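Local coordinates for MlnD (Bacillus methylotrophicus, PDB 5IL5), which forms the dehydratase domain of a trans-AT polyketide synthase of macrolactin assembly, a domain type that removes water from beta-hydroxyacyl chains carried on phosphopantetheine, at residues A[89-94]-A[242-247]; A[70-75]-A[216-221]; A[74-79]-A[209-214]. One frame throughout, in Å; residues are numbered along the deposited sequence.

Contact 1. Residues A[89-94]-A[242-247]; sequences PIIKLT and ECTIFD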
loop_
_atom_site.group_PDB
_atom_site.type_symbol
_atom_site.label_atom_id
_atom_site.label_comp_id
_atom_site.label_asym_id
_atom_site.label_seq_id
_atom_site.Cartn_x
_atom_site.Cartn_y
_atom_site.Cartn_z
ATOM N N PRO A 89 -13.925 -9.050 -7.298
ATOM C CA PRO A 89 -14.745 -7.903 -7.685
ATOM C C PRO A 89 -15.745 -7.542 -6.600
ATOM O O PRO A 89 -16.109 -8.358 -5.750
ATOM C CB PRO A 89 -15.458 -8.378 -8.955
ATOM C CG PRO A 89 -14.606 -9.466 -9.491
ATOM C CD PRO A 89 -13.963 -10.125 -8.307
ATOM N N ILE A 90 -16.184 -6.290 -6.631
ATOM C CA ILE A 90 -17.273 -5.819 -5.787
ATOM C C ILE A 90 -18.502 -5.679 -6.668
ATOM O O ILE A 90 -18.507 -4.885 -7.618
ATOM C CB ILE A 90 -16.917 -4.491 -5.097
ATOM C CG1 ILE A 90 -15.739 -4.684 -4.137
ATOM C CG2 ILE A 90 -18.125 -3.925 -4.350
ATOM C CD1 ILE A 90 -15.977 -5.687 -3.006
ATOM N N ILE A 91 -19.545 -6.440 -6.352
ATOM C CA ILE A 91 -20.773 -6.436 -7.130
ATOM C C ILE A 91 -21.857 -5.599 -6.471
ATOM O O ILE A 91 -22.589 -4.885 -7.155
ATOM C CB ILE A 91 -21.267 -7.879 -7.363
ATOM C CG1 ILE A 91 -20.237 -8.712 -8.131
ATOM C CG2 ILE A 91 -22.573 -7.861 -8.139
ATOM C CD1 ILE A 91 -19.837 -8.128 -9.476
ATOM N N LYS A 92 -21.973 -5.666 -5.152
ATOM C CA LYS A 92 -23.113 -5.085 -4.468
ATOM C C LYS A 92 -22.618 -4.279 -3.282
ATOM O O LYS A 92 -21.802 -4.760 -2.490
ATOM C CB LYS A 92 -24.085 -6.181 -4.018
ATOM C CG LYS A 92 -25.532 -5.725 -3.840
ATOM C CD LYS A 92 -26.437 -6.922 -3.574
ATOM C CE LYS A 92 -27.909 -6.538 -3.435
ATOM N NZ LYS A 92 -28.600 -6.391 -4.752
ATOM N N LEU A 93 -23.114 -3.056 -3.168
ATOM C CA LEU A 93 -22.854 -2.204 -2.023
ATOM C C LEU A 93 -24.199 -1.912 -1.386
ATOM O O LEU A 93 -25.186 -1.687 -2.091
ATOM C CB LEU A 93 -22.149 -0.905 -2.428
ATOM C CG LEU A 93 -20.826 -1.147 -3.157
ATOM C CD1 LEU A 93 -21.059 -1.245 -4.662
ATOM C CD2 LEU A 93 -19.770 -0.104 -2.837
ATOM N N THR A 94 -24.256 -1.963 -0.063
ATOM C CA THR A 94 -25.515 -1.772 0.632
ATOM C C THR A 94 -25.335 -0.732 1.723
ATOM O O THR A 94 -24.224 -0.476 2.191
ATOM C CB THR A 94 -26.036 -3.096 1.218
ATOM O OG1 THR A 94 -25.144 -3.570 2.233
ATOM C CG2 THR A 94 -26.134 -4.150 0.112
ATOM N N GLU A 242 -29.359 0.045 -1.670
ATOM C CA GLU A 242 -28.588 -0.920 -2.447
ATOM C C GLU A 242 -27.958 -0.278 -3.671
ATOM O O GLU A 242 -28.521 0.638 -4.279
ATOM C CB GLU A 242 -29.438 -2.107 -2.911
ATOM C CG GLU A 242 -29.516 -3.236 -1.902
ATOM C CD GLU A 242 -30.328 -4.402 -2.411
ATOM O OE1 GLU A 242 -30.941 -4.269 -3.491
ATOM O OE2 GLU A 242 -30.332 -5.462 -1.750
ATOM N N CYS A 243 -26.784 -0.797 -4.036
ATOM C CA CYS A 243 -26.145 -0.495 -5.315
ATOM C C CYS A 243 -25.547 -1.783 -5.867
ATOM O O CYS A 243 -24.602 -2.330 -5.292
ATOM C CB CYS A 243 -25.072 0.575 -5.167
ATOM S SG CYS A 243 -24.226 0.884 -6.717
ATOM N N THR A 244 -26.078 -2.245 -6.994
ATOM C CA THR A 244 -25.658 -3.486 -7.626
ATOM C C THR A 244 -25.106 -3.177 -9.009
ATOM O O THR A 244 -25.696 -2.389 -9.754
ATOM C CB THR A 244 -26.831 -4.464 -7.729
ATOM O OG1 THR A 244 -27.522 -4.527 -6.472
ATOM C CG2 THR A 244 -26.363 -5.856 -8.144
ATOM N N ILE A 245 -23.982 -3.799 -9.348
ATOM C CA ILE A 245 -23.308 -3.588 -10.624
ATOM C C ILE A 245 -23.380 -4.913 -11.367
ATOM O O ILE A 245 -22.572 -5.816 -11.116
ATOM C CB ILE A 245 -21.859 -3.125 -10.449
ATOM C CG1 ILE A 245 -21.771 -1.931 -9.498
ATOM C CG2 ILE A 245 -21.252 -2.736 -11.790
ATOM C CD1 ILE A 245 -20.486 -1.909 -8.746
ATOM N N PHE A 246 -24.331 -5.027 -12.297
ATOM C CA PHE A 246 -24.540 -6.279 -13.016
ATOM C C PHE A 246 -23.574 -6.438 -14.180
ATOM O O PHE A 246 -23.159 -7.558 -14.503
ATOM C CB PHE A 246 -25.975 -6.341 -13.529
ATOM C CG PHE A 246 -27.005 -6.253 -12.452
ATOM C CD1 PHE A 246 -27.405 -7.386 -11.768
ATOM C CD2 PHE A 246 -27.579 -5.038 -12.122
ATOM C CE1 PHE A 246 -28.358 -7.309 -10.777
ATOM C CE2 PHE A 246 -28.532 -4.957 -11.129
ATOM C CZ PHE A 246 -28.923 -6.094 -10.457
ATOM N N ASP A 247 -23.209 -5.334 -14.823
ATOM C CA ASP A 247 -22.460 -5.397 -16.073
ATOM C C ASP A 247 -21.793 -4.044 -16.268
ATOM O O ASP A 247 -22.477 -3.043 -16.501
ATOM C CB ASP A 247 -23.384 -5.736 -17.239
ATOM C CG ASP A 247 -22.634 -5.942 -18.542
ATOM O OD1 ASP A 247 -21.443 -5.563 -18.614
ATOM O OD2 ASP A 247 -23.233 -6.495 -19.494
#

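Contact 2. Residues A[70-75]-A[216-221]; sequences PFLSQI and EVIESV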
loop_
_atom_site.group_PDB
_atom_site.type_symbol
_atom_site.label_atom_id
_atom_site.label_comp_id
_atom_site.label_asym_id
_atom_site.label_seq_id
_atom_site.Cartn_x
_atom_site.Cartn_y
_atom_site.Cartn_z
ATOM N N PRO A 70 -18.270 15.191 -7.165
ATOM C CA PRO A 70 -19.611 14.596 -7.207
ATOM C C PRO A 70 -19.796 13.548 -6.119
ATOM O O PRO A 70 -18.895 12.758 -5.829
ATOM C CB PRO A 70 -19.688 13.978 -8.609
ATOM C CG PRO A 70 -18.285 13.978 -9.131
ATOM C CD PRO A 70 -17.613 15.132 -8.481
ATOM N N PHE A 71 -20.990 13.542 -5.524
ATOM C CA PHE A 71 -21.265 12.640 -4.414
ATOM C C PHE A 71 -21.067 11.186 -4.812
ATOM O O PHE A 71 -20.273 10.463 -4.202
ATOM C CB PHE A 71 -22.692 12.852 -3.904
ATOM C CG PHE A 71 -22.892 14.149 -3.194
ATOM C CD1 PHE A 71 -22.367 14.329 -1.928
ATOM C CD2 PHE A 71 -23.615 15.179 -3.770
ATOM C CE1 PHE A 71 -22.544 15.513 -1.253
ATOM C CE2 PHE A 71 -23.792 16.373 -3.098
ATOM C CZ PHE A 71 -23.256 16.539 -1.834
ATOM N N LEU A 72 -21.796 10.736 -5.835
ATOM C CA LEU A 72 -21.954 9.305 -6.055
ATOM C C LEU A 72 -20.707 8.638 -6.620
ATOM O O LEU A 72 -20.591 7.410 -6.543
ATOM C CB LEU A 72 -23.137 9.059 -6.991
ATOM C CG LEU A 72 -24.516 9.499 -6.478
ATOM C CD1 LEU A 72 -25.636 9.001 -7.379
ATOM C CD2 LEU A 72 -24.751 9.059 -5.038
ATOM N N SER A 73 -19.749 9.402 -7.141
ATOM C CA SER A 73 -18.516 8.785 -7.613
ATOM C C SER A 73 -17.734 8.138 -6.484
ATOM O O SER A 73 -16.801 7.371 -6.745
ATOM C CB SER A 73 -17.638 9.817 -8.316
ATOM O OG SER A 73 -18.066 10.033 -9.649
ATOM N N GLN A 74 -18.085 8.443 -5.239
ATOM C CA GLN A 74 -17.476 7.781 -4.096
ATOM C C GLN A 74 -17.782 6.291 -4.083
ATOM O O GLN A 74 -17.020 5.507 -3.507
ATOM C CB GLN A 74 -17.975 8.452 -2.826
ATOM C CG GLN A 74 -17.464 9.861 -2.711
ATOM C CD GLN A 74 -18.173 10.658 -1.649
ATOM O OE1 GLN A 74 -17.977 10.446 -0.457
ATOM N NE2 GLN A 74 -18.993 11.605 -2.081
ATOM N N ILE A 75 -18.893 5.879 -4.698
ATOM C CA ILE A 75 -19.176 4.453 -4.815
ATOM C C ILE A 75 -18.061 3.761 -5.584
ATOM O O ILE A 75 -17.628 2.659 -5.219
ATOM C CB ILE A 75 -20.547 4.218 -5.480
ATOM C CG1 ILE A 75 -21.677 4.880 -4.680
ATOM C CG2 ILE A 75 -20.800 2.723 -5.606
ATOM C CD1 ILE A 75 -23.050 4.766 -5.348
ATOM N N GLU A 216 -19.296 10.371 -15.274
ATOM C CA GLU A 216 -20.450 10.988 -15.919
ATOM C C GLU A 216 -21.652 10.054 -15.945
ATOM O O GLU A 216 -22.794 10.527 -15.901
ATOM C CB GLU A 216 -20.100 11.463 -17.332
ATOM C CG GLU A 216 -19.959 10.390 -18.406
ATOM C CD GLU A 216 -18.638 9.660 -18.354
ATOM O OE1 GLU A 216 -17.795 9.997 -17.497
ATOM O OE2 GLU A 216 -18.438 8.759 -19.194
ATOM N N VAL A 217 -21.432 8.740 -16.004
ATOM C CA VAL A 217 -22.554 7.804 -15.993
ATOM C C VAL A 217 -23.266 7.836 -14.644
ATOM O O VAL A 217 -24.488 8.008 -14.577
ATOM C CB VAL A 217 -22.079 6.385 -16.351
ATOM C CG1 VAL A 217 -23.233 5.391 -16.249
ATOM C CG2 VAL A 217 -21.513 6.363 -17.753
ATOM N N ILE A 218 -22.524 7.655 -13.551
ATOM C CA ILE A 218 -23.162 7.647 -12.242
ATOM C C ILE A 218 -23.683 9.030 -11.867
ATOM O O ILE A 218 -24.602 9.136 -11.051
ATOM C CB ILE A 218 -22.197 7.088 -11.176
ATOM C CG1 ILE A 218 -22.930 6.819 -9.855
ATOM C CG2 ILE A 218 -21.024 8.031 -10.929
ATOM C CD1 ILE A 218 -23.903 5.658 -9.892
ATOM N N GLU A 219 -23.122 10.103 -12.431
ATOM C CA GLU A 219 -23.680 11.425 -12.168
ATOM C C GLU A 219 -24.978 11.650 -12.933
ATOM O O GLU A 219 -25.851 12.384 -12.461
ATOM C CB GLU A 219 -22.666 12.512 -12.516
ATOM C CG GLU A 219 -23.052 13.890 -12.007
ATOM C CD GLU A 219 -23.186 13.951 -10.502
ATOM O OE1 GLU A 219 -22.573 13.118 -9.803
ATOM O OE2 GLU A 219 -23.921 14.831 -10.017
ATOM N N SER A 220 -25.124 11.041 -14.110
ATOM C CA SER A 220 -26.427 11.025 -14.765
ATOM C C SER A 220 -27.481 10.411 -13.855
ATOM O O SER A 220 -28.628 10.866 -13.823
ATOM C CB SER A 220 -26.348 10.253 -16.080
ATOM O OG SER A 220 -25.583 10.959 -17.036
ATOM N N VAL A 221 -27.109 9.363 -13.121
ATOM C CA VAL A 221 -28.018 8.749 -12.159
ATOM C C VAL A 221 -28.504 9.789 -11.162
ATOM O O VAL A 221 -29.707 9.926 -10.916
ATOM C CB VAL A 221 -27.324 7.566 -11.459
ATOM C CG1 VAL A 221 -28.071 7.144 -10.183
ATOM C CG2 VAL A 221 -27.157 6.405 -12.445
#

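Contact 3. Residues A[74-79]-A[209-214]; sequences QIEMAR and KGCIIK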
loop_
_atom_site.group_PDB
_atom_site.type_symbol
_atom_site.label_atom_id
_atom_site.label_comp_id
_atom_site.label_asym_id
_atom_site.label_seq_id
_atom_site.Cartn_x
_atom_site.Cartn_y
_atom_site.Cartn_z
ATOM N N GLN A 74 -18.085 8.443 -5.239
ATOM C CA GLN A 74 -17.476 7.781 -4.096
ATOM C C GLN A 74 -17.782 6.291 -4.083
ATOM O O GLN A 74 -17.020 5.507 -3.507
ATOM C CB GLN A 74 -17.975 8.452 -2.826
ATOM C CG GLN A 74 -17.464 9.861 -2.711
ATOM C CD GLN A 74 -18.173 10.658 -1.649
ATOM O OE1 GLN A 74 -17.977 10.446 -0.457
ATOM N NE2 GLN A 74 -18.993 11.605 -2.081
ATOM N N ILE A 75 -18.893 5.879 -4.698
ATOM C CA ILE A 75 -19.176 4.453 -4.815
ATOM C C ILE A 75 -18.061 3.761 -5.584
ATOM O O ILE A 75 -17.628 2.659 -5.219
ATOM C CB ILE A 75 -20.547 4.218 -5.480
ATOM C CG1 ILE A 75 -21.677 4.880 -4.680
ATOM C CG2 ILE A 75 -20.800 2.723 -5.606
ATOM C CD1 ILE A 75 -23.050 4.766 -5.348
ATOM N N GLU A 76 -17.578 4.388 -6.659
ATOM C CA GLU A 76 -16.430 3.845 -7.384
ATOM C C GLU A 76 -15.200 3.754 -6.482
ATOM O O GLU A 76 -14.457 2.769 -6.537
ATOM C CB GLU A 76 -16.149 4.695 -8.624
ATOM C CG GLU A 76 -14.939 4.260 -9.446
ATOM C CD GLU A 76 -15.090 2.878 -10.039
ATOM O OE1 GLU A 76 -16.230 2.374 -10.103
ATOM O OE2 GLU A 76 -14.059 2.311 -10.461
ATOM N N MET A 77 -14.969 4.767 -5.643
ATOM C CA MET A 77 -13.857 4.694 -4.697
ATOM C C MET A 77 -13.981 3.462 -3.810
ATOM O O MET A 77 -13.013 2.718 -3.612
ATOM C CB MET A 77 -13.806 5.952 -3.823
ATOM C CG MET A 77 -13.450 7.233 -4.541
ATOM S SD MET A 77 -13.709 8.698 -3.518
ATOM C CE MET A 77 -13.403 9.956 -4.734
ATOM N N ALA A 78 -15.170 3.231 -3.263
ATOM C CA ALA A 78 -15.370 2.071 -2.405
ATOM C C ALA A 78 -15.246 0.776 -3.196
ATOM O O ALA A 78 -14.619 -0.186 -2.734
ATOM C CB ALA A 78 -16.732 2.166 -1.722
ATOM N N ARG A 79 -15.844 0.730 -4.388
ATOM C CA ARG A 79 -15.780 -0.481 -5.193
ATOM C C ARG A 79 -14.344 -0.818 -5.549
ATOM O O ARG A 79 -13.941 -1.984 -5.484
ATOM C CB ARG A 79 -16.612 -0.314 -6.461
ATOM C CG ARG A 79 -16.586 -1.529 -7.377
ATOM C CD ARG A 79 -16.663 -1.143 -8.829
ATOM N NE ARG A 79 -15.536 -0.328 -9.266
ATOM C CZ ARG A 79 -14.309 -0.796 -9.477
ATOM N NH1 ARG A 79 -14.033 -2.081 -9.291
ATOM N NH2 ARG A 79 -13.350 0.020 -9.884
ATOM N N LYS A 209 -8.965 3.897 -18.120
ATOM C CA LYS A 209 -9.367 2.500 -18.101
ATOM C C LYS A 209 -9.874 2.086 -16.729
ATOM O O LYS A 209 -10.766 1.234 -16.625
ATOM C CB LYS A 209 -8.178 1.633 -18.509
ATOM C CG LYS A 209 -8.548 0.290 -19.081
ATOM C CD LYS A 209 -8.931 0.413 -20.543
ATOM C CE LYS A 209 -9.193 -0.944 -21.137
ATOM N NZ LYS A 209 -9.663 -0.861 -22.544
ATOM N N GLY A 210 -9.335 2.692 -15.671
ATOM C CA GLY A 210 -9.524 2.162 -14.333
ATOM C C GLY A 210 -10.942 2.260 -13.808
ATOM O O GLY A 210 -11.373 1.400 -13.037
ATOM N N CYS A 211 -11.684 3.300 -14.197
ATOM C CA CYS A 211 -13.025 3.511 -13.653
ATOM C C CYS A 211 -13.974 2.454 -14.194
ATOM O O CYS A 211 -14.249 2.418 -15.397
ATOM C CB CYS A 211 -13.540 4.905 -13.997
ATOM S SG CYS A 211 -13.065 6.201 -12.851
ATOM N N ILE A 212 -14.467 1.585 -13.308
ATOM C CA ILE A 212 -15.567 0.699 -13.671
ATOM C C ILE A 212 -16.849 1.504 -13.799
ATOM O O ILE A 212 -17.575 1.408 -14.795
ATOM C CB ILE A 212 -15.724 -0.416 -12.623
ATOM C CG1 ILE A 212 -14.458 -1.271 -12.534
ATOM C CG2 ILE A 212 -16.939 -1.262 -12.927
ATOM C CD1 ILE A 212 -14.133 -2.075 -13.752
ATOM N N ILE A 213 -17.120 2.340 -12.804
ATOM C CA ILE A 213 -18.273 3.225 -12.796
ATOM C C ILE A 213 -17.785 4.588 -13.256
ATOM O O ILE A 213 -17.125 5.305 -12.499
ATOM C CB ILE A 213 -18.912 3.302 -11.403
ATOM C CG1 ILE A 213 -19.424 1.923 -10.975
ATOM C CG2 ILE A 213 -20.023 4.340 -11.378
ATOM C CD1 ILE A 213 -19.986 1.873 -9.559
ATOM N N LYS A 214 -18.111 4.959 -14.491
ATOM C CA LYS A 214 -17.599 6.208 -15.026
ATOM C C LYS A 214 -18.234 7.394 -14.307
ATOM O O LYS A 214 -19.416 7.348 -13.955
ATOM C CB LYS A 214 -17.842 6.333 -16.525
ATOM C CG LYS A 214 -17.003 5.409 -17.366
ATOM C CD LYS A 214 -17.155 5.753 -18.829
ATOM C CE LYS A 214 -16.316 4.842 -19.698
ATOM N NZ LYS A 214 -16.574 5.044 -21.153
#

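Contact 1. Residues A[89-94]-A[242-247]
Lys92 NZ is the best-held polar atom here, with three partners: Thr244 OG1, the carboxylate of Glu242 and, outside the two segments, the ring of Tyr147 through a cation-pi contact. It sits on the seam of the double hotdog fold, where strand 92-98 of the N-terminal hotdog pairs antiparallel with strand 239-245 of the C-terminal one. Lys92 and Thr244 form a non-hydrogen-bonded pair, and their side chains run alongside each other in the same direction. Lys92 leaves the backbone with CG anti to N, stays extended through CE and turns only at the last torsion (chi4 83°), which brings NZ to 2.8 Å from Thr244 OG1, a hydrogen bond donated by the ammonium. Glu242 crosses this side chain obliquely; its OE1 is 3.4 Å from Lys92 NZ, a weak hydrogen bond within a salt bridge. Thr94 lies beside Glu242 on the same face, its CG2 against the glutamate CG.

Three backbone bonds knit the strands. Leu93 and Cys243 form a hydrogen-bonded pair: Leu93 N reaches Cys243 O at 2.7 Å, almost straight at 171°, and Cys243 N reaches Leu93 O at the same distance. Beyond it Ile245 N donates to Ile91 O at 2.8 Å, nearly along the C=O axis, just before strand 92-98 begins. Leu93 and Cys243 present the opposite, apolar face, which helix 74-86 covers through Ala78 and Ile75. There the side chains of Leu93 and Ile245 cross obliquely, CD1 of Leu93 lying 4.2 Å from CD1 of Ile245.

Contact 2. Residues A[70-75]-A[216-221]
The turn that precedes the N-terminal hotdog helix, 74-86, packs here on the early turns of the C-terminal hotdog helix, 215-229. A type I beta turn from Phe71 to Gln74 brings the chain round, so that Leu72 faces Ile218, their CA atoms 6.5 Å apart. Ile218 and Leu72 carry the largest shares of the contact. Ile218 CG1 stands anti to the backbone N (chi1 -169°) and meets Leu72 CB at 3.6 Å, while Ile218 CG2, in the crowded position between N and the carbonyl carbon, is turned to Ser73 OG at 3.8 Å. Leu72 has CG anti to its carbonyl carbon. From there CD1 reaches along helix 215-229, passing Ile218 O and ending 4.2 Å from Val221 CG1; the Leu72 and Val221 side chains cross at about a right angle.

Glu219 approaches from the flank. Its chain bends at chi2 (61°), which carries OE1 to Pro70 CB at 3.2 Å, whereas OE2 is hydrogen-bonded to Tyr179 OH. Met280 and Leu282 of strand 278-286 pack on Ile218 as well, so the interface continues into the C-terminal sheet. Between the two segments the chemistry is thus van der Waals contact with no polar bond. Burial of the Glu219 carboxylate against Pro70 would tend to favour the protonated acid, although the bond to Tyr179 OH could offset this if the hydroxyl donates.

Contact 3. Residues A[74-79]-A[209-214]
Glu76 leaves helix 74-86 with CG anti to the backbone N (chi1 178°) and meets the loop 209-214 along its whole length, sliding past Ile213 in the opposite direction. Its CB lies 4.0 Å from Ile213 O, and CG keeps close to the same carbonyl. A bend at chi2 (63°) then sets the carboxylate across two successive peptide N-H groups: OE1 accepts from Ile213 N at 2.8 Å and OE2 from Ile212 N at 3.0 Å. Both donors come from above the carboxylate plane.

One turn further along the helix, Arg79 grips the same carboxylate side-on, NE to OE1 at 2.9 Å and NH2 to OE2, with both oxygens close to the guanidinium plane. OE2 is also bonded to His33 NE2, so five hydrogen bonds hold the group, two on OE1 and three on OE2. Such a cluster fixes its rotation and would favour the ionised form. Ile212 lies over one face of the Arg79 guanidinium, the two side chains crossing at about a right angle.

The arrangement ties the N-terminal hotdog helix to the loop that runs into helix 215-229, where Lys214 takes the N-cap position. Ile245 of strand 239-245 packs against both Arg79 and Ile213.

All three contacts join the two hotdogs: contact 1 by strand pairing, contact 2 by packing of a turn on a helix and contact 3 by a carboxylate that accepts two peptide N-H groups. Contacts 2 and 3 share Gln74 and Ile75, with centres about 9 Å apart; Ile218 CB meets Ile213 CG2 at 3.5 Å. Contact 1 lies about 14 Å from contact 2 and about 11 Å from contact 3, centre to centre. Ile75 CG2 reaches contact 1, 4.0 Å from Cys243 SG, while Ile245 CD1 touches Ile213 CD1 at 3.9 Å. Dehydratases of this family usually pair a histidine and an aspartate from the two hotdogs; Glu219 of contact 2 probably occupies the aspartate position.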